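Local structure of hypothetical protein PH1897 (Pyrococcus horikoshii, 1VDW) at residues E242-L245 with E246-R250; T43-V46 with D47-E51; I9-D12 with I13-D16; T200-A203 with A204-I208; V207-E211 with A212-V216. The protein probably hydrolyses the 1-phosphate of fructose 1,6-bisphosphate, and possibly inositol monophosphate, with magnesium as cofactor, working as a homodimer. One frame throughout, in Å; residues are numbered along the deposited sequence. Where two conformers were deposited one is given.

Contact 1: E242-L245 with E246-R250; sequences EELL and ETILR
Helix 242-250 is an amphipathic helix, and its successive turns meet on the inner side through L245 with L249 and L244 with I248. The first two run alongside each other, with L245 CD2 3.6 Å from L249 CD1. Different torsions bring them together: CG of L245 is anti to its backbone N (chi1 -163°), and its CD2 turns on toward the next turn, whereas CG of L249 lies beside its own N (chi1 -70°) and leans back, 3.4 Å from L245 O. L244 and I248 meet at a slant, L244 CG 4.1 Å from I248 CD1. Branched aliphatic residues suit this side, because L245 and L249 also pack on I237 and I248 on V191. At the flank, beside strand 215-217, E242 OE2 comes within 2.7 Å of E246 OE2, the two carboxylate planes turned 55° apart. Oxygens so close suggest that one acid holds a proton, while E242 OE1 forms a salt bridge with K217. Backbone bonds, such as I248 N to L244 O at 2.8 Å, hold the turns in step. The apolar side lies on strands 189-193, 215-217 and 234-239, as an outer helical layer of the alpha-beta-alpha-beta-alpha sandwich of inositol monophosphatases does.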
loop_
_atom_site.group_PDB
_atom_site.type_symbol
_atom_site.label_atom_id
_atom_site.label_comp_id
_atom_site.label_asym_id
_atom_site.label_seq_id
_atom_site.Cartn_x
_atom_site.Cartn_y
_atom_site.Cartn_z
ATOM N N GLU A 242 14.354 9.634 18.098
ATOM C CA GLU A 242 13.784 9.637 19.443
ATOM C C GLU A 242 12.820 10.796 19.686
ATOM O O GLU A 242 11.775 10.613 20.308
ATOM C CB GLU A 242 14.906 9.668 20.488
ATOM C CG GLU A 242 14.439 9.701 21.944
ATOM C CD GLU A 242 13.572 8.513 22.333
ATOM O OE1 GLU A 242 13.858 7.384 21.881
ATOM O OE2 GLU A 242 12.611 8.706 23.110
ATOM N N GLU A 243 13.163 11.984 19.199
ATOM C CA GLU A 243 12.293 13.140 19.393
ATOM C C GLU A 243 10.943 12.930 18.712
ATOM O O GLU A 243 9.902 13.278 19.263
ATOM C CB GLU A 243 12.948 14.414 18.853
ATOM C CG GLU A 243 12.152 15.679 19.150
ATOM C CD GLU A 243 12.800 16.931 18.589
ATOM O OE1 GLU A 243 12.315 18.040 18.903
ATOM O OE2 GLU A 243 13.789 16.809 17.834
ATOM N N LEU A 244 10.965 12.359 17.511
ATOM C CA LEU A 244 9.733 12.094 16.775
ATOM C C LEU A 244 8.898 11.065 17.531
ATOM O O LEU A 244 7.686 11.220 17.682
ATOM C CB LEU A 244 10.063 11.575 15.372
ATOM C CG LEU A 244 8.903 11.014 14.539
ATOM C CD1 LEU A 244 7.811 12.058 14.396
ATOM C CD2 LEU A 244 9.420 10.579 13.170
ATOM N N LEU A 245 9.558 10.019 18.013
ATOM C CA LEU A 245 8.871 8.973 18.757
ATOM C C LEU A 245 8.182 9.584 19.975
ATOM O O LEU A 245 7.019 9.297 20.250
ATOM C CB LEU A 245 9.870 7.893 19.190
ATOM C CG LEU A 245 9.299 6.540 19.628
ATOM C CD1 LEU A 245 10.408 5.503 19.620
ATOM C CD2 LEU A 245 8.662 6.645 21.002
ATOM N N GLU A 246 8.900 10.436 20.701
ATOM C CA GLU A 246 8.324 11.075 21.876
ATOM C C GLU A 246 7.177 12.008 21.500
ATOM O O GLU A 246 6.183 12.100 22.220
ATOM C CB GLU A 246 9.409 11.826 22.654
ATOM C CG GLU A 246 10.313 10.887 23.442
ATOM C CD GLU A 246 11.366 11.612 24.248
ATOM O OE1 GLU A 246 11.036 12.649 24.862
ATOM O OE2 GLU A 246 12.520 11.136 24.278
ATOM N N THR A 247 7.309 12.690 20.366
ATOM C CA THR A 247 6.253 13.585 19.907
ATOM C C THR A 247 5.002 12.773 19.589
ATOM O O THR A 247 3.885 13.193 19.884
ATOM C CB THR A 247 6.685 14.362 18.651
ATOM O OG1 THR A 247 7.745 15.262 18.993
ATOM C CG2 THR A 247 5.513 15.149 18.073
ATOM N N ILE A 248 5.193 11.601 18.988
ATOM C CA ILE A 248 4.066 10.742 18.659
ATOM C C ILE A 248 3.368 10.297 19.943
ATOM O O ILE A 248 2.144 10.338 20.037
ATOM C CB ILE A 248 4.527 9.501 17.855
ATOM C CG1 ILE A 248 4.986 9.938 16.461
ATOM C CG2 ILE A 248 3.392 8.484 17.754
ATOM C CD1 ILE A 248 5.654 8.844 15.652
ATOM N N LEU A 249 4.147 9.880 20.936
ATOM C CA LEU A 249 3.568 9.444 22.203
ATOM C C LEU A 249 2.757 10.565 22.851
ATOM O O LEU A 249 1.669 10.328 23.378
ATOM C CB LEU A 249 4.669 8.974 23.158
ATOM C CG LEU A 249 5.370 7.665 22.779
ATOM C CD1 LEU A 249 6.507 7.394 23.752
ATOM C CD2 LEU A 249 4.365 6.521 22.788
ATOM N N ARG A 250 3.282 11.785 22.800
ATOM C CA ARG A 250 2.588 12.930 23.383
ATOM C C ARG A 250 1.324 13.291 22.613
ATOM O O ARG A 250 0.428 13.950 23.145
ATOM C CB ARG A 250 3.505 14.159 23.426
ATOM C CG ARG A 250 4.640 14.077 24.430
ATOM C CD ARG A 250 5.229 15.454 24.744
ATOM N NE ARG A 250 5.695 16.162 23.553
ATOM C CZ ARG A 250 6.798 15.852 22.880
ATOM N NH1 ARG A 250 7.559 14.841 23.275
ATOM N NH2 ARG A 250 7.140 16.556 21.810
#

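Contact 2: T43-V46 with D47-E51; sequences TKVV and DKVAE
D47 reaches back to K44, the N-cap residue of helix 45-60, and its OD2 accepts the K44 backbone N-H at 2.9 Å. The bond uses the anti lone pair of OD2 and bends to 157° at the hydrogen. With CG of D47 beside its own N (chi1 -58°), the carboxylate is carried toward the start of the helix. This is one half of a capping box, the third helical residue holding the N-cap amide; an acid suits that place because it accepts. The other oxygen, OD1, is hydrogen-bonded to S89 OG, so both ends of the carboxylate are fixed. V46 takes a less usual rotamer, with CG1 between N and the carbonyl carbon (chi1 69°), and in it packs against L86 of strand 86-87 and F92 and I93 of helix 89-93. V45 and V49, one turn apart, run in the same direction, V45 CG1 4.0 Å from V49 CG2. K48 curls through two bends, which bring its NZ to E51 OE1 in a 2.8 Å salt bridge. The long arm of K44 runs the other way, NZ binding T33 OG1 and S31 O. T43 pairs with strand 33-35 just before the helix begins, so the helix start is held between that strand and helix 89-93.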
loop_
_atom_site.group_PDB
_atom_site.type_symbol
_atom_site.label_atom_id
_atom_site.label_comp_id
_atom_site.label_asym_id
_atom_site.label_seq_id
_atom_site.Cartn_x
_atom_site.Cartn_y
_atom_site.Cartn_z
ATOM N N THR A 43 -10.574 -18.189 8.247
ATOM C CA THR A 43 -9.334 -18.720 7.703
ATOM C C THR A 43 -9.615 -19.081 6.256
ATOM O O THR A 43 -10.596 -19.762 5.968
ATOM C CB THR A 43 -8.865 -19.981 8.465
ATOM O OG1 THR A 43 -8.534 -19.642 9.821
ATOM C CG2 THR A 43 -7.640 -20.576 7.784
ATOM N N LYS A 44 -8.769 -18.610 5.349
ATOM C CA LYS A 44 -8.964 -18.888 3.933
ATOM C C LYS A 44 -7.914 -19.833 3.366
ATOM O O LYS A 44 -6.892 -20.094 4.001
ATOM C CB LYS A 44 -8.987 -17.577 3.143
ATOM C CG LYS A 44 -10.177 -16.695 3.495
ATOM C CD LYS A 44 -10.128 -15.363 2.774
ATOM C CE LYS A 44 -11.332 -14.506 3.134
ATOM N NZ LYS A 44 -12.613 -15.130 2.704
ATOM N N VAL A 45 -8.175 -20.350 2.170
ATOM C CA VAL A 45 -7.261 -21.284 1.525
ATOM C C VAL A 45 -5.806 -20.824 1.547
ATOM O O VAL A 45 -4.933 -21.556 2.000
ATOM C CB VAL A 45 -7.676 -21.559 0.058
ATOM C CG1 VAL A 45 -6.582 -22.340 -0.661
ATOM C CG2 VAL A 45 -8.981 -22.346 0.026
ATOM N N VAL A 46 -5.542 -19.606 1.086
ATOM C CA VAL A 46 -4.167 -19.121 1.056
ATOM C C VAL A 46 -3.499 -19.098 2.438
ATOM O O VAL A 46 -2.304 -19.371 2.551
ATOM C CB VAL A 46 -4.079 -17.714 0.409
ATOM C CG1 VAL A 46 -4.730 -16.672 1.302
ATOM C CG2 VAL A 46 -2.627 -17.371 0.127
ATOM N N ASP A 47 -4.261 -18.786 3.481
ATOM C CA ASP A 47 -3.706 -18.759 4.836
ATOM C C ASP A 47 -3.261 -20.155 5.259
ATOM O O ASP A 47 -2.179 -20.337 5.816
ATOM C CB ASP A 47 -4.745 -18.267 5.846
ATOM C CG ASP A 47 -5.281 -16.900 5.512
ATOM O OD1 ASP A 47 -4.463 -15.984 5.296
ATOM O OD2 ASP A 47 -6.518 -16.745 5.481
ATOM N N LYS A 48 -4.117 -21.137 4.991
ATOM C CA LYS A 48 -3.836 -22.517 5.356
ATOM C C LYS A 48 -2.667 -23.091 4.573
ATOM O O LYS A 48 -1.829 -23.800 5.134
ATOM C CB LYS A 48 -5.082 -23.380 5.141
ATOM C CG LYS A 48 -4.905 -24.838 5.558
ATOM C CD LYS A 48 -4.499 -24.963 7.021
ATOM C CE LYS A 48 -5.558 -24.392 7.952
ATOM N NZ LYS A 48 -5.202 -24.598 9.385
ATOM N N VAL A 49 -2.609 -22.798 3.280
ATOM C CA VAL A 49 -1.513 -23.299 2.467
ATOM C C VAL A 49 -0.208 -22.689 2.963
ATOM O O VAL A 49 0.797 -23.385 3.097
ATOM C CB VAL A 49 -1.705 -22.958 0.972
ATOM C CG1 VAL A 49 -0.481 -23.391 0.180
ATOM C CG2 VAL A 49 -2.953 -23.656 0.437
ATOM N N ALA A 50 -0.227 -21.391 3.250
ATOM C CA ALA A 50 0.968 -20.714 3.737
ATOM C C ALA A 50 1.400 -21.323 5.065
ATOM O O ALA A 50 2.588 -21.523 5.315
ATOM C CB ALA A 50 0.693 -19.222 3.905
ATOM N N GLU A 51 0.423 -21.621 5.914
ATOM C CA GLU A 51 0.705 -22.209 7.213
ATOM C C GLU A 51 1.298 -23.609 7.066
ATOM O O GLU A 51 2.279 -23.947 7.728
ATOM C CB GLU A 51 -0.572 -22.282 8.048
ATOM C CG GLU A 51 -0.369 -22.872 9.432
ATOM C CD GLU A 51 -1.661 -22.985 10.214
ATOM O OE1 GLU A 51 -2.569 -23.715 9.762
ATOM O OE2 GLU A 51 -1.771 -22.342 11.279
#

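Contact 3: I9-D12 with I13-D16; sequences IAID and IIRD
I9 meets I13 one turn further along helix 3-20, its CG2 4.0 Å from I13 CD1, with the two side chains slanting across each other. The backbone joins them too, I13 N bonding I9 O at 3.0 Å. Both isoleucines also rest on F58 of helix 45-60, a place for bulky aliphatic groups. A10, with only a methyl, faces Y113 and F115 of strand 110-118, and its small size suits a close approach of helix to strand; its carbonyl O takes I14 N. Helices 3-20 and 45-60 pack together here as an outer layer of the inositol monophosphatase sandwich, beside its large sheet. I11 divides its branches: CD1 lies 4.0 Å from I14 CD1, while CG2, anti to the backbone N, sits 3.7 Å above the guanidinium plane of R15 and over its centre. The extended R15 chain thus runs back over an aliphatic group that covers one face and leaves the N-H edges to polar partners. D12 supplies one indirectly. Its OD1 accepts from water 1 at 2.6 Å, and that water, in the guanidinium plane, accepts from R15 NH1 at 2.8 Å. D12 OD2 forms salt bridges with K8 of its own helix and with K57, which ties it to helix 45-60.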
loop_
_atom_site.group_PDB
_atom_site.type_symbol
_atom_site.label_atom_id
_atom_site.label_comp_id
_atom_site.label_asym_id
_atom_site.label_seq_id
_atom_site.Cartn_x
_atom_site.Cartn_y
_atom_site.Cartn_z
ATOM N N ILE A 9 17.458 -21.920 5.161
ATOM C CA ILE A 9 16.056 -22.241 5.379
ATOM C C ILE A 9 15.164 -21.138 4.800
ATOM O O ILE A 9 14.102 -21.419 4.243
ATOM C CB ILE A 9 15.772 -22.425 6.885
ATOM C CG1 ILE A 9 16.551 -23.641 7.397
ATOM C CG2 ILE A 9 14.277 -22.596 7.125
ATOM C CD1 ILE A 9 16.376 -23.920 8.864
ATOM N N ALA A 10 15.603 -19.889 4.925
ATOM C CA ALA A 10 14.832 -18.768 4.395
ATOM C C ALA A 10 14.642 -18.948 2.890
ATOM O O ALA A 10 13.558 -18.708 2.353
ATOM C CB ALA A 10 15.547 -17.455 4.682
ATOM N N ILE A 11 15.702 -19.378 2.208
ATOM C CA ILE A 11 15.618 -19.590 0.771
ATOM C C ILE A 11 14.663 -20.737 0.438
ATOM O O ILE A 11 13.906 -20.652 -0.525
ATOM C CB ILE A 11 17.001 -19.876 0.159
ATOM C CG1 ILE A 11 17.935 -18.696 0.430
ATOM C CG2 ILE A 11 16.867 -20.130 -1.338
ATOM C CD1 ILE A 11 17.416 -17.369 -0.064
ATOM N N ASP A 12 14.698 -21.816 1.219
ATOM C CA ASP A 12 13.779 -22.924 0.967
ATOM C C ASP A 12 12.356 -22.379 1.052
ATOM O O ASP A 12 11.488 -22.746 0.262
ATOM C CB ASP A 12 13.934 -24.043 2.008
ATOM C CG ASP A 12 15.274 -24.751 1.929
ATOM O OD1 ASP A 12 15.897 -24.761 0.847
ATOM O OD2 ASP A 12 15.693 -25.321 2.960
ATOM N N ILE A 13 12.123 -21.502 2.024
ATOM C CA ILE A 13 10.808 -20.908 2.215
ATOM C C ILE A 13 10.414 -20.006 1.046
ATOM O O ILE A 13 9.274 -20.053 0.585
ATOM C CB ILE A 13 10.758 -20.137 3.550
ATOM C CG1 ILE A 13 10.823 -21.140 4.707
ATOM C CG2 ILE A 13 9.492 -19.289 3.629
ATOM C CD1 ILE A 13 10.982 -20.517 6.072
ATOM N N ILE A 14 11.348 -19.196 0.555
ATOM C CA ILE A 14 11.050 -18.336 -0.589
ATOM C C ILE A 14 10.559 -19.227 -1.724
ATOM O O ILE A 14 9.529 -18.964 -2.342
ATOM C CB ILE A 14 12.303 -17.559 -1.077
ATOM C CG1 ILE A 14 12.626 -16.425 -0.105
ATOM C CG2 ILE A 14 12.072 -16.999 -2.485
ATOM C CD1 ILE A 14 13.859 -15.633 -0.478
ATOM N N ARG A 15 11.303 -20.297 -1.989
ATOM C CA ARG A 15 10.942 -21.221 -3.055
ATOM C C ARG A 15 9.592 -21.896 -2.818
ATOM O O ARG A 15 8.770 -21.981 -3.731
ATOM C CB ARG A 15 12.045 -22.266 -3.222
ATOM C CG ARG A 15 13.340 -21.659 -3.726
ATOM C CD ARG A 15 14.485 -22.651 -3.694
ATOM N NE ARG A 15 15.685 -22.081 -4.293
ATOM C CZ ARG A 15 16.910 -22.569 -4.133
ATOM N NH1 ARG A 15 17.108 -23.648 -3.387
ATOM N NH2 ARG A 15 17.936 -21.977 -4.723
ATOM N N ASP A 16 9.356 -22.372 -1.600
ATOM C CA ASP A 16 8.087 -23.020 -1.288
ATOM C C ASP A 16 6.930 -22.033 -1.439
ATOM O O ASP A 16 5.858 -22.388 -1.933
ATOM C CB ASP A 16 8.101 -23.583 0.137
ATOM C CG ASP A 16 9.079 -24.730 0.303
ATOM O OD1 ASP A 16 9.263 -25.497 -0.664
ATOM O OD2 ASP A 16 9.651 -24.875 1.405
HETATM O O HOH W 1 15.269 -25.001 -1.696
#

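Contact 4: T200-A203 with A204-I208; sequences TDIA and AGVVI
I202 and V206 pack together on successive turns of helix 199-211, the buried helix of the inositol monophosphatase fold that begins next to the predicted magnesium site. They extend abreast, with I202 CB 4.0 Å from V206 CG2. That methyl, held beside the V206 backbone N by a chi1 of 169°, also sits 3.2 Å from I202 O, the oxygen that accepts V206 N at 2.8 Å. V207 N bonds A203 O at 3.1 Å. Between these regular bonds and the preceding turn the helix is kinked, and I202 marks the place with a phi of -108°. Neither A204 N nor G205 N finds a carbonyl of the previous turn; waters fill in. Water 3 donates to D201 O and accepts from G205 N, both at 2.8 Å, and water 2 links T200 O to A204 N, the second of its bonds weak. Small residues fit the packed surroundings: A203 touches A104 and A204 touches S102 of strand 100-107. Beyond the kink lies D201, a predicted magnesium ligand, whose OD1 comes close to D84 OD2, as would suit acids gathered round a metal. Its other oxygen, OD2, accepts the backbone N-H of R198.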
loop_
_atom_site.group_PDB
_atom_site.type_symbol
_atom_site.label_atom_id
_atom_site.label_comp_id
_atom_site.label_asym_id
_atom_site.label_seq_id
_atom_site.Cartn_x
_atom_site.Cartn_y
_atom_site.Cartn_z
ATOM N N THR A 200 3.634 -12.365 16.993
ATOM C CA THR A 200 3.924 -13.061 15.743
ATOM C C THR A 200 3.908 -12.120 14.536
ATOM O O THR A 200 4.607 -12.356 13.543
ATOM C CB THR A 200 2.914 -14.204 15.507
ATOM O OG1 THR A 200 1.579 -13.711 15.687
ATOM C CG2 THR A 200 3.162 -15.341 16.490
ATOM N N ASP A 201 3.116 -11.055 14.621
ATOM C CA ASP A 201 3.019 -10.088 13.531
ATOM C C ASP A 201 4.246 -9.197 13.422
ATOM O O ASP A 201 4.677 -8.839 12.324
ATOM C CB ASP A 201 1.825 -9.146 13.726
ATOM C CG ASP A 201 0.491 -9.844 13.629
ATOM O OD1 ASP A 201 0.314 -10.681 12.721
ATOM O OD2 ASP A 201 -0.396 -9.528 14.454
ATOM N N ILE A 202 4.813 -8.847 14.570
ATOM C CA ILE A 202 5.921 -7.907 14.604
ATOM C C ILE A 202 7.323 -8.393 14.918
ATOM O O ILE A 202 8.275 -7.637 14.764
ATOM C CB ILE A 202 5.618 -6.778 15.613
ATOM C CG1 ILE A 202 5.531 -7.361 17.027
ATOM C CG2 ILE A 202 4.305 -6.094 15.253
ATOM C CD1 ILE A 202 5.455 -6.316 18.122
ATOM N N ALA A 203 7.465 -9.638 15.353
ATOM C CA ALA A 203 8.776 -10.136 15.740
ATOM C C ALA A 203 9.909 -9.871 14.754
ATOM O O ALA A 203 10.905 -9.241 15.102
ATOM C CB ALA A 203 8.692 -11.624 16.059
ATOM N N ALA A 204 9.764 -10.342 13.523
ATOM C CA ALA A 204 10.819 -10.147 12.539
ATOM C C ALA A 204 11.038 -8.673 12.212
ATOM O O ALA A 204 12.172 -8.212 12.106
ATOM C CB ALA A 204 10.502 -10.926 11.266
ATOM N N GLY A 205 9.945 -7.937 12.049
ATOM C CA GLY A 205 10.048 -6.525 11.730
ATOM C C GLY A 205 10.785 -5.750 12.800
ATOM O O GLY A 205 11.556 -4.845 12.496
ATOM N N VAL A 206 10.551 -6.105 14.059
ATOM C CA VAL A 206 11.216 -5.421 15.160
ATOM C C VAL A 206 12.713 -5.730 15.155
ATOM O O VAL A 206 13.540 -4.833 15.323
ATOM C CB VAL A 206 10.599 -5.824 16.516
ATOM C CG1 VAL A 206 11.465 -5.315 17.663
ATOM C CG2 VAL A 206 9.199 -5.242 16.634
ATOM N N VAL A 207 13.063 -6.997 14.955
ATOM C CA VAL A 207 14.473 -7.374 14.919
ATOM C C VAL A 207 15.189 -6.665 13.772
ATOM O O VAL A 207 16.267 -6.099 13.947
ATOM C CB VAL A 207 14.648 -8.901 14.739
ATOM C CG1 VAL A 207 16.114 -9.238 14.475
ATOM C CG2 VAL A 207 14.174 -9.631 15.985
ATOM N N ILE A 208 14.576 -6.681 12.595
ATOM C CA ILE A 208 15.185 -6.055 11.437
ATOM C C ILE A 208 15.272 -4.537 11.561
ATOM O O ILE A 208 16.317 -3.948 11.272
ATOM C CB ILE A 208 14.423 -6.470 10.160
ATOM C CG1 ILE A 208 14.629 -7.972 9.930
ATOM C CG2 ILE A 208 14.900 -5.664 8.958
ATOM C CD1 ILE A 208 13.706 -8.576 8.898
HETATM O O HOH W 2 7.346 -12.687 12.862
HETATM O O HOH W 3 7.327 -8.858 11.483
#

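Contact 5: V207-E211 with A212-V216; sequences VIARE and AGAIV
Backbone hydrogen bonds between A209 or R210 and the residues that follow end helix 199-211. A214 N reaches back to A209 O at 2.9 Å, and inside that loop G213 N bonds R210 O, also at 2.9 Å but from above the carbonyl plane. A212 N still holds the last regular helical bond, to I208 O at 3.1 Å. Among apolar contacts, the methyls of A209 and A214 touch, CB to CB 3.8 Å, in the same two residues that the A214 N to A209 O bond joins. The pattern is a Schellman motif. G213 carries the positive phi (109°) that turns the chain out of the helix, a conformation in which a CB would collide with the carbonyl oxygen of A212, so glycine suits it. The turn leads straight into strand 215-217, at the margin of the five-stranded sheet. Side-chain bonding falls to R210, which extends from the last turn to that strand and crosses V216 at about a right angle, with NE 3.9 Å from V216 CB. Its NH2 donates to V216 O at 3.1 Å, in the carbonyl plane and on a lone pair; the same nitrogen also bonds V224 O. Arginine is long enough for this span and has N-H groups for several acceptors. Two waters complete the joins. Water 4 accepts from R210 NE at 3.0 Å and from V216 N at 2.9 Å, so that the arginine reaches V216 N through the water and V216 O directly. Water 5 donates to R210 O and A214 O and bridges the helix end to the turn.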
loop_
_atom_site.group_PDB
_atom_site.type_symbol
_atom_site.label_atom_id
_atom_site.label_comp_id
_atom_site.label_asym_id
_atom_site.label_seq_id
_atom_site.Cartn_x
_atom_site.Cartn_y
_atom_site.Cartn_z
ATOM N N VAL A 207 13.063 -6.997 14.955
ATOM C CA VAL A 207 14.473 -7.374 14.919
ATOM C C VAL A 207 15.189 -6.665 13.772
ATOM O O VAL A 207 16.267 -6.099 13.947
ATOM C CB VAL A 207 14.648 -8.901 14.739
ATOM C CG1 VAL A 207 16.114 -9.238 14.475
ATOM C CG2 VAL A 207 14.174 -9.631 15.985
ATOM N N ILE A 208 14.576 -6.681 12.595
ATOM C CA ILE A 208 15.185 -6.055 11.437
ATOM C C ILE A 208 15.272 -4.537 11.561
ATOM O O ILE A 208 16.317 -3.948 11.272
ATOM C CB ILE A 208 14.423 -6.470 10.160
ATOM C CG1 ILE A 208 14.629 -7.972 9.930
ATOM C CG2 ILE A 208 14.900 -5.664 8.958
ATOM C CD1 ILE A 208 13.706 -8.576 8.898
ATOM N N ALA A 209 14.191 -3.900 12.000
ATOM C CA ALA A 209 14.199 -2.452 12.148
ATOM C C ALA A 209 15.195 -2.018 13.219
ATOM O O ALA A 209 15.932 -1.052 13.027
ATOM C CB ALA A 209 12.798 -1.955 12.491
ATOM N N ARG A 210 15.235 -2.732 14.339
ATOM C CA ARG A 210 16.167 -2.375 15.401
ATOM C C ARG A 210 17.614 -2.451 14.948
ATOM O O ARG A 210 18.388 -1.530 15.188
ATOM C CB ARG A 210 15.969 -3.269 16.620
ATOM C CG ARG A 210 14.867 -2.794 17.517
ATOM C CD ARG A 210 14.632 -3.733 18.672
ATOM N NE ARG A 210 13.758 -3.099 19.652
ATOM C CZ ARG A 210 13.085 -3.749 20.592
ATOM N NH1 ARG A 210 13.179 -5.069 20.691
ATOM N NH2 ARG A 210 12.309 -3.074 21.428
ATOM N N GLU A 211 17.990 -3.542 14.290
ATOM C CA GLU A 211 19.369 -3.668 13.838
ATOM C C GLU A 211 19.700 -2.590 12.810
ATOM O O GLU A 211 20.857 -2.201 12.667
ATOM C CB GLU A 211 19.619 -5.066 13.270
ATOM C CG GLU A 211 21.058 -5.341 12.833
ATOM C CD GLU A 211 22.100 -5.044 13.905
ATOM O OE1 GLU A 211 21.871 -5.371 15.090
ATOM O OE2 GLU A 211 23.166 -4.495 13.552
ATOM N N ALA A 212 18.679 -2.095 12.111
ATOM C CA ALA A 212 18.864 -1.048 11.111
ATOM C C ALA A 212 18.955 0.339 11.747
ATOM O O ALA A 212 19.161 1.334 11.050
ATOM C CB ALA A 212 17.726 -1.086 10.096
ATOM N N GLY A 213 18.781 0.402 13.065
ATOM C CA GLY A 213 18.878 1.673 13.767
ATOM C C GLY A 213 17.587 2.264 14.305
ATOM O O GLY A 213 17.595 3.351 14.884
ATOM N N ALA A 214 16.469 1.572 14.123
ATOM C CA ALA A 214 15.194 2.085 14.610
ATOM C C ALA A 214 15.016 1.882 16.107
ATOM O O ALA A 214 15.615 0.991 16.705
ATOM C CB ALA A 214 14.036 1.415 13.868
ATOM N N ILE A 215 14.184 2.730 16.697
ATOM C CA ILE A 215 13.849 2.655 18.109
ATOM C C ILE A 215 12.419 2.121 18.096
ATOM O O ILE A 215 11.566 2.657 17.386
ATOM C CB ILE A 215 13.880 4.049 18.760
ATOM C CG1 ILE A 215 15.280 4.654 18.609
ATOM C CG2 ILE A 215 13.505 3.947 20.236
ATOM C CD1 ILE A 215 15.353 6.118 18.967
ATOM N N VAL A 216 12.155 1.060 18.851
ATOM C CA VAL A 216 10.820 0.469 18.880
ATOM C C VAL A 216 10.309 0.385 20.313
ATOM O O VAL A 216 10.805 -0.404 21.119
ATOM C CB VAL A 216 10.822 -0.950 18.258
ATOM C CG1 VAL A 216 9.401 -1.479 18.157
ATOM C CG2 VAL A 216 11.483 -0.920 16.880
HETATM O O HOH W 4 14.117 -0.233 20.576
HETATM O O HOH W 5 18.331 0.377 17.201
#

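Contacts 4 and 5 are successive parts of helix 199-211, sharing V207 and I208, with centres 9 Å apart; V206 CG2 also meets V216 CG1 at 4.1 Å. Contact 1 touches contact 5 alone, at the sheet edge, where L245 CD1 lies 3.5 Å from I215 CG2; contact 4 stays about 11 Å off at the nearest atoms. Contacts 2 and 3 belong to the outer helices across the chain's centre from contact 1, each about 38 Å from it between centres, and about 17 Å from one another. Contact 4 carries D201, a predicted magnesium ligand; in contact 2 the side chains of V46 and D47 are about 4 Å and 7 Å from those of L86 and D84, two further predicted ligands.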